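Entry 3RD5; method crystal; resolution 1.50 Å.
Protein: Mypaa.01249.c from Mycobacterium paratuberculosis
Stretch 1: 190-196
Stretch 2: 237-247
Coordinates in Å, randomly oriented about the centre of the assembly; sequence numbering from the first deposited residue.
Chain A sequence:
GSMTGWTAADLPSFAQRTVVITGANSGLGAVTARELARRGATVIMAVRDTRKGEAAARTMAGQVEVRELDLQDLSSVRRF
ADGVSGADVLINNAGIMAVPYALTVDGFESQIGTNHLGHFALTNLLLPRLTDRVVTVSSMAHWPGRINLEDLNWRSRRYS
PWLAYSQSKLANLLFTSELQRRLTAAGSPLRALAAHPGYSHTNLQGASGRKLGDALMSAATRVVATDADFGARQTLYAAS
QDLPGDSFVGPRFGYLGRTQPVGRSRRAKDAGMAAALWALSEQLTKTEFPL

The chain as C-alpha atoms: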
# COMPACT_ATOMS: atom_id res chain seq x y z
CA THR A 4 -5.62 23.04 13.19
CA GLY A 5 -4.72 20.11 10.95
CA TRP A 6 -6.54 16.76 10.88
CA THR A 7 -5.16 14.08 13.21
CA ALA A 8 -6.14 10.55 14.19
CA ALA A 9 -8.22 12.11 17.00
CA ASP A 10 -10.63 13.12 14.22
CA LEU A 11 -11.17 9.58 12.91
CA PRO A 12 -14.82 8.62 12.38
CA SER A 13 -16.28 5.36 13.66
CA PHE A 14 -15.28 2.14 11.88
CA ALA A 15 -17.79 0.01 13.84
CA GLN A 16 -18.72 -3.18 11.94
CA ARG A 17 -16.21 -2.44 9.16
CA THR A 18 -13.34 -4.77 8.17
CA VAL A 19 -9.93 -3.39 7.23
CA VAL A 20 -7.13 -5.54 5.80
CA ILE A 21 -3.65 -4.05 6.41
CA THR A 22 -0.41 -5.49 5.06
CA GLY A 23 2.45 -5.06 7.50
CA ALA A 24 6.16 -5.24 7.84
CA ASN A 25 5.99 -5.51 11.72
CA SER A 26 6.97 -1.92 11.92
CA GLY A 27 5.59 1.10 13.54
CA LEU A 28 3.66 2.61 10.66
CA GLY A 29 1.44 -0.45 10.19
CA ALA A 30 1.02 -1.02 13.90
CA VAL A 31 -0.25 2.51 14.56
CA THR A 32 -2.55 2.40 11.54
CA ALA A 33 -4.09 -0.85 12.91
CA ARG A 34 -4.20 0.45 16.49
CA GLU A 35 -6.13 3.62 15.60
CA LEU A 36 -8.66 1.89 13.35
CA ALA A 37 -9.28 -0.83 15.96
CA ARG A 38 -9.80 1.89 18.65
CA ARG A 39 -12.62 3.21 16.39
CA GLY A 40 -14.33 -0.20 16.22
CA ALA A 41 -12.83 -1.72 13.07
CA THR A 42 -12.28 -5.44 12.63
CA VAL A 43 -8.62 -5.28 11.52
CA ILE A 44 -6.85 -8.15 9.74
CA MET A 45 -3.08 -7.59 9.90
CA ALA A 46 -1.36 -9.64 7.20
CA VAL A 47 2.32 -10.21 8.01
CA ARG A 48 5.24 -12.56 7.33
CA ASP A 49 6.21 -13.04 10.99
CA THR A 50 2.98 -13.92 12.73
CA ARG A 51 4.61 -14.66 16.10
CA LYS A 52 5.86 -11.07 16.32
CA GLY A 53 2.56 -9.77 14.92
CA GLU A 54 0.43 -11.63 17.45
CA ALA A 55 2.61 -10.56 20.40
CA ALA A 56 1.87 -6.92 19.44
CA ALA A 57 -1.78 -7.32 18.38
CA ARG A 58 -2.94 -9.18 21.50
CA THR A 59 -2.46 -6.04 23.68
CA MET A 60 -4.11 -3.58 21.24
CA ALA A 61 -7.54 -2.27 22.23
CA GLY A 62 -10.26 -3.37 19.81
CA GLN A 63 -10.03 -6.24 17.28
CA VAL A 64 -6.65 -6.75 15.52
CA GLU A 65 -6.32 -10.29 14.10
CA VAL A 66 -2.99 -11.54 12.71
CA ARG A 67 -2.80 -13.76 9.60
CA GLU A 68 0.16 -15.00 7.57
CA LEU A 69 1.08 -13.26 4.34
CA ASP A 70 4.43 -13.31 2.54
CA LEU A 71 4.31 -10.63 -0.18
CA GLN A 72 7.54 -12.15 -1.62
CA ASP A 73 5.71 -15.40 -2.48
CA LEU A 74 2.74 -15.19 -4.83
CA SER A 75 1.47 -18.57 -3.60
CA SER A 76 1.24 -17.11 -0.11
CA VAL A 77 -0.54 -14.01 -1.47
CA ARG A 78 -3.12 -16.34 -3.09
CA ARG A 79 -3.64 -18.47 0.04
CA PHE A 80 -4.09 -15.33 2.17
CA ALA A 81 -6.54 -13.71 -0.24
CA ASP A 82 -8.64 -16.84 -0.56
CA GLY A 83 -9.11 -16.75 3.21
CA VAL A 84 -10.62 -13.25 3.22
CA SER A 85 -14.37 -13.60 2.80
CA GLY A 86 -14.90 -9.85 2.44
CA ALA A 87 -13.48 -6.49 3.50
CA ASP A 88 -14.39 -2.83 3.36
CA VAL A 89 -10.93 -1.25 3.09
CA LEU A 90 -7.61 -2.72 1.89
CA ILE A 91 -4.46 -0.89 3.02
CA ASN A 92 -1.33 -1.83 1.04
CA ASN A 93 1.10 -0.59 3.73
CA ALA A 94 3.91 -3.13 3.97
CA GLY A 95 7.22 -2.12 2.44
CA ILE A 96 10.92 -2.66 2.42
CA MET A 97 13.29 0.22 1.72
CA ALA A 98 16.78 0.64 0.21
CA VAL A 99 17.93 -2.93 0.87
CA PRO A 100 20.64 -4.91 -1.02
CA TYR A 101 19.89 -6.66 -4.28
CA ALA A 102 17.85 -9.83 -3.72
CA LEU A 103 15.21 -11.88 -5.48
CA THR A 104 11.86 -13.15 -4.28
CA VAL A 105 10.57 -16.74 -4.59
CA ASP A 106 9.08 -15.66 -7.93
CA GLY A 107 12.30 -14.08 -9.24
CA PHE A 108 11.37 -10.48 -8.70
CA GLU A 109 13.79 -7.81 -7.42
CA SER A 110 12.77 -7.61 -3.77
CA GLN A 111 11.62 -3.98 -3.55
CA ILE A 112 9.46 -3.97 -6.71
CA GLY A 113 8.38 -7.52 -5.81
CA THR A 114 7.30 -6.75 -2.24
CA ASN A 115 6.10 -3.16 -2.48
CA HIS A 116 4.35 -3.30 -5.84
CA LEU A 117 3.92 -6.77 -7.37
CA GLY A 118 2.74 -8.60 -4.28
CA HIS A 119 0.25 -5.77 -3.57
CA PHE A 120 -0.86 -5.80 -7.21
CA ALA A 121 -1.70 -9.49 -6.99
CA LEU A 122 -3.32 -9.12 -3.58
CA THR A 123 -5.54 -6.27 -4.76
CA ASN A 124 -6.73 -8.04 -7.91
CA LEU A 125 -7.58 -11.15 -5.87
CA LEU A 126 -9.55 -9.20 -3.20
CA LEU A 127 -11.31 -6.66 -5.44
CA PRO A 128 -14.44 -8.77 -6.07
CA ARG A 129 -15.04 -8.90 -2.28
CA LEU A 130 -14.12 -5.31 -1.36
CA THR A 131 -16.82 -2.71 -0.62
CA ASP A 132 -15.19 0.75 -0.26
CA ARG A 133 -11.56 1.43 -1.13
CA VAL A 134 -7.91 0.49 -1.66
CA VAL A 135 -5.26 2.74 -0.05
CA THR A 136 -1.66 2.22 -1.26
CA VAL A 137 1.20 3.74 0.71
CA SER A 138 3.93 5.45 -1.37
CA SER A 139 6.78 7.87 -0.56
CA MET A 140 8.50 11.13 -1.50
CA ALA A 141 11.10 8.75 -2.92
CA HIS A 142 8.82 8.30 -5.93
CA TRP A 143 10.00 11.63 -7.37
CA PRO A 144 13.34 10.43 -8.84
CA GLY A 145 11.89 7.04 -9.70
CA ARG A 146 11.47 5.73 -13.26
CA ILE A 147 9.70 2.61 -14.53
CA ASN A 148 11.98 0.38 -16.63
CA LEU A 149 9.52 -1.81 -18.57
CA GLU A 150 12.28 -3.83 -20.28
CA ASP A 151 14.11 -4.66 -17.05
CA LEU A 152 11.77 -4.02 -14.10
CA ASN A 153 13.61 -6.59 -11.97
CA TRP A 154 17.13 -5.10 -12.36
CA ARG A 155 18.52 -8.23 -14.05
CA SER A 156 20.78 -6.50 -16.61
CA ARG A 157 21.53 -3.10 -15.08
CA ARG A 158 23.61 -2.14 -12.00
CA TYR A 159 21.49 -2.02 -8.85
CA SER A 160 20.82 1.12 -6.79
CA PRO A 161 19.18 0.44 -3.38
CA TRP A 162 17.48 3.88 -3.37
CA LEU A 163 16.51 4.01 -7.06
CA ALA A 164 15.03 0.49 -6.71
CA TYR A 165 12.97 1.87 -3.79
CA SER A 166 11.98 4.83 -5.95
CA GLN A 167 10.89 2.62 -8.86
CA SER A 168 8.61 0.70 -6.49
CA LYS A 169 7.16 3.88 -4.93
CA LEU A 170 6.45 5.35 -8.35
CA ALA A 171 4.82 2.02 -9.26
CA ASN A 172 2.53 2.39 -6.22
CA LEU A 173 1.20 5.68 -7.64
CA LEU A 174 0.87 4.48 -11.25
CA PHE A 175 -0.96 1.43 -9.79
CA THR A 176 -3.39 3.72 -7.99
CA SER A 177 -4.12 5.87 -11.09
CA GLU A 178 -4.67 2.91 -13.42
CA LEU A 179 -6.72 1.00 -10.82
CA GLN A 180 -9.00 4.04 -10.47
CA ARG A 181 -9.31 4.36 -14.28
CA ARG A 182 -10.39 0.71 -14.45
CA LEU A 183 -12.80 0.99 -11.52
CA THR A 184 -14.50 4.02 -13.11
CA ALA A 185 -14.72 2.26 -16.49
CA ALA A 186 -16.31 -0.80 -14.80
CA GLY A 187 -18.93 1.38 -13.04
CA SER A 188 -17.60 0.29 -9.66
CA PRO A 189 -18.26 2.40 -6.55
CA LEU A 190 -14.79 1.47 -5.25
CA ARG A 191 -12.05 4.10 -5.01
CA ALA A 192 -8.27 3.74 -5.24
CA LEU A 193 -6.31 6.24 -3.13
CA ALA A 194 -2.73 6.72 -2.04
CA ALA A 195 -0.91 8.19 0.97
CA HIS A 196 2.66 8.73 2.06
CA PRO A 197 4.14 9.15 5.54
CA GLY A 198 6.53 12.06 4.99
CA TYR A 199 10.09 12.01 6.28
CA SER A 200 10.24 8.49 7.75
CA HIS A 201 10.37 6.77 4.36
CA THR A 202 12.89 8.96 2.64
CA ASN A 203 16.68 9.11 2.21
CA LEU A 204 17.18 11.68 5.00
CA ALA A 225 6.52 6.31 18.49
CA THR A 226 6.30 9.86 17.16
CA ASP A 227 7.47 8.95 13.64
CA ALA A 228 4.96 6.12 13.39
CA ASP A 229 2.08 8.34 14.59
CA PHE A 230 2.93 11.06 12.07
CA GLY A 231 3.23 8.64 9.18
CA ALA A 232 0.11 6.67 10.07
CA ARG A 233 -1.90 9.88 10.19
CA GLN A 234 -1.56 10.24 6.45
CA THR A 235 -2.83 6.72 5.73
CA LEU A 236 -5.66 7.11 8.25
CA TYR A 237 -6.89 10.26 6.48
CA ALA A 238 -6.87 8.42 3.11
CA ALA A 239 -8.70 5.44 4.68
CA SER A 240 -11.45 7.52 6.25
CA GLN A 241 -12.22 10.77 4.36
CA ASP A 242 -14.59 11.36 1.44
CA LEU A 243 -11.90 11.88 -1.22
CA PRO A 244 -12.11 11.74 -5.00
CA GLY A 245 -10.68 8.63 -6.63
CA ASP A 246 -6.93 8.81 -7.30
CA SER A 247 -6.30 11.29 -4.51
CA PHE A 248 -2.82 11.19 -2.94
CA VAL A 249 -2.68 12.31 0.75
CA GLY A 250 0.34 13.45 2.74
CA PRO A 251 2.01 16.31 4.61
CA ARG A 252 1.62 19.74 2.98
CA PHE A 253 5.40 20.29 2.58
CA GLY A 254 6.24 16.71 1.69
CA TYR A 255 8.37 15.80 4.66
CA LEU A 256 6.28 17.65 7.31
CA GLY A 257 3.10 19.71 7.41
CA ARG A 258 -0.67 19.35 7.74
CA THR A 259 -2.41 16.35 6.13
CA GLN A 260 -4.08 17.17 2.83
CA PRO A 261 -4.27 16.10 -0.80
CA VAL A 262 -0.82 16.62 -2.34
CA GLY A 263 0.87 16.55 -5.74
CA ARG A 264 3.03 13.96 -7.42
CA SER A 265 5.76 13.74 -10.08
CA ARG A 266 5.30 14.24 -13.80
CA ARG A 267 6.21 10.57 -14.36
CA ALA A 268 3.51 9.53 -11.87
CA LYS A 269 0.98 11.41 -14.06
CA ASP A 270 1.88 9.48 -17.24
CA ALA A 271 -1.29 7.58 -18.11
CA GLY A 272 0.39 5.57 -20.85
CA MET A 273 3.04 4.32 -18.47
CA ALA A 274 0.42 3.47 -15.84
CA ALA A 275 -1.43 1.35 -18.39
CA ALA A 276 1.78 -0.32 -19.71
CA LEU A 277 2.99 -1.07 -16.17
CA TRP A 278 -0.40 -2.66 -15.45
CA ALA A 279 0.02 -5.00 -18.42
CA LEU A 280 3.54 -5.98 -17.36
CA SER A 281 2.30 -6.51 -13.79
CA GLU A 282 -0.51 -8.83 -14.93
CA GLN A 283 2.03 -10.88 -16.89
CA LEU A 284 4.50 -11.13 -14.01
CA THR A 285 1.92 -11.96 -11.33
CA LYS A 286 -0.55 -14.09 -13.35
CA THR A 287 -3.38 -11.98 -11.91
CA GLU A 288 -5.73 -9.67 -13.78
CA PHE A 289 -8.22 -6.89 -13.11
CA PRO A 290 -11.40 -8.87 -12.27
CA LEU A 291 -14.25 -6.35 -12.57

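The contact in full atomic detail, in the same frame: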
# COMPACT_ATOMS: atom_id res chain seq x y z
N LEU A 190 -16.07 1.50 -5.98
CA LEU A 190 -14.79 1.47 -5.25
C LEU A 190 -13.90 2.61 -5.68
O LEU A 190 -13.92 3.03 -6.84
CB LEU A 190 -14.05 0.15 -5.45
CG LEU A 190 -14.75 -1.13 -4.99
CD1 LEU A 190 -13.91 -2.37 -5.41
CD2 LEU A 190 -15.01 -1.12 -3.49
N ARG A 191 -13.09 3.07 -4.74
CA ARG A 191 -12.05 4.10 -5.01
C ARG A 191 -10.67 3.52 -4.72
O ARG A 191 -10.49 2.72 -3.79
CB ARG A 191 -12.24 5.36 -4.18
CG ARG A 191 -13.33 6.20 -4.68
CD ARG A 191 -13.68 7.30 -3.69
NE ARG A 191 -14.55 6.78 -2.64
CZ ARG A 191 -15.16 7.54 -1.74
NH1 ARG A 191 -14.87 8.83 -1.65
NH2 ARG A 191 -16.06 6.98 -0.93
N ALA A 192 -9.69 3.97 -5.49
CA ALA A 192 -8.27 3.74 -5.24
C ALA A 192 -7.61 5.04 -4.86
O ALA A 192 -7.68 6.02 -5.60
CB ALA A 192 -7.60 3.13 -6.52
N LEU A 193 -6.95 5.05 -3.70
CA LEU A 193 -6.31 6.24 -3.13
C LEU A 193 -4.91 5.90 -2.74
O LEU A 193 -4.54 4.74 -2.60
CB LEU A 193 -7.09 6.71 -1.88
CG LEU A 193 -8.60 6.88 -2.04
CD1 LEU A 193 -9.30 7.18 -0.69
CD2 LEU A 193 -8.90 8.00 -3.02
N ALA A 194 -4.09 6.92 -2.53
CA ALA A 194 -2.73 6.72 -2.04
C ALA A 194 -2.43 7.70 -0.92
O ALA A 194 -3.09 8.72 -0.76
CB ALA A 194 -1.70 6.87 -3.22
N ALA A 195 -1.41 7.36 -0.12
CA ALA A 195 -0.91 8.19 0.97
C ALA A 195 0.57 8.00 1.08
O ALA A 195 1.12 7.00 0.61
CB ALA A 195 -1.60 7.78 2.32
N HIS A 196 1.27 8.95 1.71
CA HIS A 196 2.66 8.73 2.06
C HIS A 196 2.97 9.35 3.41
O HIS A 196 2.34 10.35 3.78
CB HIS A 196 3.62 9.24 0.95
CG HIS A 196 3.82 10.72 0.95
ND1 HIS A 196 4.85 11.32 1.65
CD2 HIS A 196 3.11 11.71 0.36
CE1 HIS A 196 4.77 12.62 1.47
NE2 HIS A 196 3.71 12.90 0.70
N TYR A 237 -6.10 9.27 7.20
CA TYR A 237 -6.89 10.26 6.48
C TYR A 237 -7.38 9.68 5.13
O TYR A 237 -8.57 9.71 4.82
CB TYR A 237 -6.05 11.52 6.27
CG TYR A 237 -6.74 12.70 5.63
CD1 TYR A 237 -6.85 12.79 4.26
CD2 TYR A 237 -7.15 13.77 6.38
CE1 TYR A 237 -7.36 13.93 3.63
CE2 TYR A 237 -7.66 14.91 5.76
CZ TYR A 237 -7.75 14.96 4.40
OH TYR A 237 -8.26 16.11 3.80
N ALA A 238 -6.48 9.06 4.37
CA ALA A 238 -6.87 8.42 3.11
C ALA A 238 -7.89 7.29 3.30
O ALA A 238 -8.78 7.11 2.48
CB ALA A 238 -5.63 7.90 2.36
N ALA A 239 -7.78 6.57 4.41
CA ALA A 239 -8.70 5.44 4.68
C ALA A 239 -10.07 5.86 5.12
O ALA A 239 -10.99 5.04 5.03
CB ALA A 239 -8.10 4.53 5.75
N SER A 240 -10.23 7.10 5.58
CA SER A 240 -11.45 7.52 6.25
C SER A 240 -12.23 8.67 5.61
O SER A 240 -13.41 8.82 5.94
CB SER A 240 -11.15 7.87 7.71
OG SER A 240 -10.30 8.98 7.82
N GLN A 241 -11.58 9.53 4.83
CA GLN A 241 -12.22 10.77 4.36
C GLN A 241 -12.87 10.58 3.01
O GLN A 241 -12.51 9.72 2.25
CB GLN A 241 -11.19 11.90 4.31
CG GLN A 241 -10.52 12.17 5.64
CD GLN A 241 -11.48 12.46 6.78
OE1 GLN A 241 -11.66 11.65 7.76
NE2 GLN A 241 -12.15 13.60 6.68
N ASP A 242 -13.83 11.46 2.70
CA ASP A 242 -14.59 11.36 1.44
C ASP A 242 -13.81 12.06 0.34
O ASP A 242 -14.00 13.26 0.10
CB ASP A 242 -15.99 12.00 1.59
CG ASP A 242 -16.84 11.82 0.37
OD1 ASP A 242 -16.44 11.15 -0.59
OD2 ASP A 242 -17.95 12.41 0.36
N LEU A 243 -12.86 11.34 -0.25
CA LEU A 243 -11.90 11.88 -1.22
C LEU A 243 -12.22 11.39 -2.62
O LEU A 243 -12.66 10.23 -2.79
CB LEU A 243 -10.48 11.42 -0.87
CG LEU A 243 -9.94 11.96 0.45
CD1 LEU A 243 -8.76 11.14 0.98
CD2 LEU A 243 -9.49 13.42 0.27
N PRO A 244 -11.98 12.23 -3.64
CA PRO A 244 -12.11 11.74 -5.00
C PRO A 244 -11.14 10.59 -5.29
O PRO A 244 -10.05 10.50 -4.72
CB PRO A 244 -11.71 12.95 -5.85
CG PRO A 244 -11.71 14.11 -5.00
CD PRO A 244 -11.60 13.63 -3.56
N GLY A 245 -11.55 9.69 -6.17
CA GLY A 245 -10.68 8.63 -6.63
C GLY A 245 -9.37 9.17 -7.18
O GLY A 245 -9.32 10.27 -7.73
N ASP A 246 -8.30 8.41 -6.95
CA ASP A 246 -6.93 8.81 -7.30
C ASP A 246 -6.42 10.04 -6.57
O ASP A 246 -5.52 10.72 -7.06
CB ASP A 246 -6.72 8.95 -8.84
CG ASP A 246 -5.25 8.91 -9.26
OD1 ASP A 246 -4.43 8.43 -8.55
OD2 ASP A 246 -4.99 9.46 -10.37
N SER A 247 -6.92 10.30 -5.37
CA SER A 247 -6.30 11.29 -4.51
C SER A 247 -5.06 10.71 -3.87
O SER A 247 -5.03 9.51 -3.57
CB SER A 247 -7.24 11.71 -3.39
OG SER A 247 -8.39 12.38 -3.86

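What ties the two backbones together? Stretch 1 runs as a strand from Arg-191 to Ala-195, and the loop that ends stretch 2 comes alongside it, with the CA atoms of Leu-193 and Asp-246 4.9 Å apart. Two backbone hydrogen bonds join them, one in each direction. The N of Asp-246 donates to the O of Ala-192 at 2.8 Å, and the N of Ala-194 donates to the O of Ser-247 at 2.9 Å, the latter nearly straight at 165°. The carbonyl of Ser-247 also receives a CA-H...O contact, with Leu-193 CA 3.5 Å from Ser-247 O. One loop carbonyl therefore faces two neighbouring residues of the strand.

How is the loop shaped to offer these groups? Pro-244 to Ser-247 form a type II beta turn, and the side chain of Ser-247 secures it: its OG donates to Pro-244 O at 2.7 Å. The same carbonyl is reached by the backbone, since Ser-247 N lies 3.2 Å from Pro-244 O in a weak hydrogen bond, so the short side-chain bond supplements a poor main-chain one. Asp-246 takes a positive phi of 64°, as the third residue of a type II turn does. Its CB points away from the strand, leaving the backbone N to make the contact, while both carboxylate oxygens are hydrogen-bonded elsewhere in the structure. Gly-245 brings its backbone close to the strand, with its N 4.0 Å from Arg-191 CD.

What does Arg-191 do at the partly exposed end of the contact? Its CB points toward stretch 2, and its long side chain, with chi1 m, chi2 t and chi3 m, carries the guanidinium to two acceptors. NH1 donates to Leu-243 O at 2.9 Å and to Asp-242 OD1 at 3.0 Å, the second bond being part of a salt bridge. Both oxygens lie at the edge of the guanidinium, near its plane, where its N-H groups can reach them. Asp-242 is exposed and its CB points away from the strand, yet its carboxylate comes back near enough to pair with the arginine. A single nitrogen thus serves a backbone carbonyl and one carboxylate oxygen in consecutive residues.

What fills the space that the polar bonds leave? Leu-193 has the largest covered area of the contact, 93 Å² of the 450 Å² buried in all. Its CB points sideways, but the end of its m, t side chain comes nearer to stretch 2. CD1 packs 4.3 Å from Leu-243 CD1 and lies 3.2 Å from Ala-238 O; CD2 is 3.2 Å from Pro-244 O and 4.1 Å from Ser-247 CB. The branched end thus meets both the helix and the turn. Farther along the strand, alanines keep the approach close: Ala-195 CB and Ala-238 CB point toward the opposing stretches and meet at 4.0 Å. These small apolar groups suit a buried place where strand and helix come together without side-chain hydrogen bonds.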